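Side-chain contact in outer membrane protein YopM (Yersinia pestis, PDB 1JL5), which acts as a leucine-rich-repeat virulence effector of the plague bacillus, probably altering host cell physiology to promote bacterial survival in host tissues: residues W43-W46 against E47-P51. Sequence-based numbering, arbitrary orientation.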
# COMPACT_ATOMS: atom_id res chain seq x y z
N TRP A 43 -43.47 -16.97 -13.83
CA TRP A 43 -42.29 -16.88 -13.00
C TRP A 43 -41.61 -18.21 -12.77
O TRP A 43 -40.38 -18.30 -12.77
CB TRP A 43 -42.65 -16.22 -11.67
CG TRP A 43 -43.13 -14.83 -11.87
CD1 TRP A 43 -42.84 -14.02 -12.92
CD2 TRP A 43 -43.94 -14.06 -10.98
NE1 TRP A 43 -43.42 -12.79 -12.75
CE2 TRP A 43 -44.11 -12.79 -11.57
CE3 TRP A 43 -44.55 -14.32 -9.75
CZ2 TRP A 43 -44.86 -11.78 -10.96
CZ3 TRP A 43 -45.30 -13.32 -9.15
CH2 TRP A 43 -45.44 -12.06 -9.75
N SER A 44 -42.40 -19.26 -12.58
CA SER A 44 -41.84 -20.58 -12.37
C SER A 44 -41.18 -21.04 -13.66
O SER A 44 -40.17 -21.72 -13.63
CB SER A 44 -42.92 -21.56 -11.94
OG SER A 44 -43.36 -21.22 -10.64
N GLU A 45 -41.76 -20.65 -14.79
CA GLU A 45 -41.20 -21.02 -16.08
C GLU A 45 -39.86 -20.31 -16.20
O GLU A 45 -38.85 -20.89 -16.59
CB GLU A 45 -42.14 -20.59 -17.21
CG GLU A 45 -41.69 -21.02 -18.60
CD GLU A 45 -41.38 -22.50 -18.68
OE1 GLU A 45 -42.07 -23.31 -18.02
OE2 GLU A 45 -40.44 -22.87 -19.43
N TRP A 46 -39.88 -19.03 -15.86
CA TRP A 46 -38.67 -18.22 -15.91
C TRP A 46 -37.66 -18.86 -14.97
O TRP A 46 -36.49 -19.02 -15.30
CB TRP A 46 -38.99 -16.80 -15.46
CG TRP A 46 -37.79 -15.99 -15.18
CD1 TRP A 46 -36.95 -15.42 -16.08
CD2 TRP A 46 -37.28 -15.67 -13.89
NE1 TRP A 46 -35.94 -14.75 -15.44
CE2 TRP A 46 -36.12 -14.89 -14.08
CE3 TRP A 46 -37.69 -15.96 -12.58
CZ2 TRP A 46 -35.36 -14.39 -13.02
CZ3 TRP A 46 -36.93 -15.46 -11.52
CH2 TRP A 46 -35.78 -14.69 -11.75
N GLU A 47 -38.12 -19.23 -13.78
CA GLU A 47 -37.24 -19.86 -12.82
C GLU A 47 -36.60 -21.11 -13.40
O GLU A 47 -35.39 -21.29 -13.28
CB GLU A 47 -38.02 -20.23 -11.57
CG GLU A 47 -37.14 -20.76 -10.47
CD GLU A 47 -37.94 -21.17 -9.28
OE1 GLU A 47 -39.01 -20.58 -9.07
OE2 GLU A 47 -37.49 -22.07 -8.54
N ARG A 48 -37.41 -21.96 -14.03
CA ARG A 48 -36.91 -23.20 -14.62
C ARG A 48 -35.93 -22.92 -15.73
O ARG A 48 -35.07 -23.75 -16.03
CB ARG A 48 -38.06 -24.04 -15.20
CG ARG A 48 -39.20 -24.30 -14.24
CD ARG A 48 -40.17 -25.34 -14.77
NE ARG A 48 -41.36 -25.42 -13.93
CZ ARG A 48 -42.43 -24.63 -14.07
NH1 ARG A 48 -42.46 -23.72 -15.04
NH2 ARG A 48 -43.46 -24.74 -13.24
N ASN A 49 -36.06 -21.76 -16.36
CA ASN A 49 -35.17 -21.40 -17.46
C ASN A 49 -33.87 -20.83 -16.96
O ASN A 49 -33.03 -20.40 -17.75
CB ASN A 49 -35.84 -20.40 -18.39
CG ASN A 49 -37.04 -20.97 -19.08
OD1 ASN A 49 -37.16 -22.18 -19.23
ND2 ASN A 49 -37.94 -20.10 -19.52
N ALA A 50 -33.70 -20.82 -15.65
CA ALA A 50 -32.47 -20.31 -15.08
C ALA A 50 -31.32 -21.08 -15.71
O ALA A 50 -31.27 -22.31 -15.64
CB ALA A 50 -32.46 -20.52 -13.59
N PRO A 51 -30.39 -20.37 -16.37
CA PRO A 51 -29.27 -21.07 -16.99
C PRO A 51 -28.64 -21.95 -15.92
O PRO A 51 -28.22 -21.47 -14.87
CB PRO A 51 -28.35 -19.93 -17.41
CG PRO A 51 -29.33 -18.84 -17.76
CD PRO A 51 -30.31 -18.92 -16.61
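Arg48 reaches back along the last turn of helix 36-48 to Glu45 and Ser44, and its side chain can be followed atom by atom. Arg48 CB lies 3.5 Å from both Ser44 O and Glu45 O, two carbonyls of the preceding turn. With CG anti to its own carbonyl carbon (chi1 -52°) and the chain extended as far as NE, the aliphatic part leads back along the helix toward Ser44 and Glu45. A turn of 86° at chi4 then sets the guanidinium so that Ser44 C lies over one of its faces. At the tip the two nitrogens part: Arg48 NH2 approaches Ser44 CB at 3.5 Å, while Arg48 NH1 makes a salt bridge of 3.0 Å to Glu45 OE1. That carboxylate oxygen comes in at the guanidinium edge, near its plane, with the two flat groups inclined by 37°. The contact uses a single oxygen, since OE1 meets NH1 whereas Glu45 OE2 lies by the Asn49 amide group. The Glu45 and Arg48 side chains cross at about a right angle.

The backbone shows the helix coming to its end. Glu47 N donates to Trp43 O four residues back, and Arg48 N likewise to Ser44 O, though that oxygen is less surely placed. Asn49 N, by contrast, is shared between Glu45 O at 2.9 Å and, weakly, Trp46 O at 3.0 Å.

While the Glu45–Arg48 pair lies on exposed residues, the tryptophans are buried. Trp43 NE1 bonds to Glu88 O, and its side chain packs on Pro87 and Leu69; Trp46 NE1 bonds to Ser85 OG, and its ring makes a cation-pi contact with Arg58. Glu47 touches Val62 and Ala50 touches Arg58, so this C-terminal turn packs against helix 58-71 and the loop following strand 75-77, at the N-terminal end of the leucine-rich-repeat solenoid.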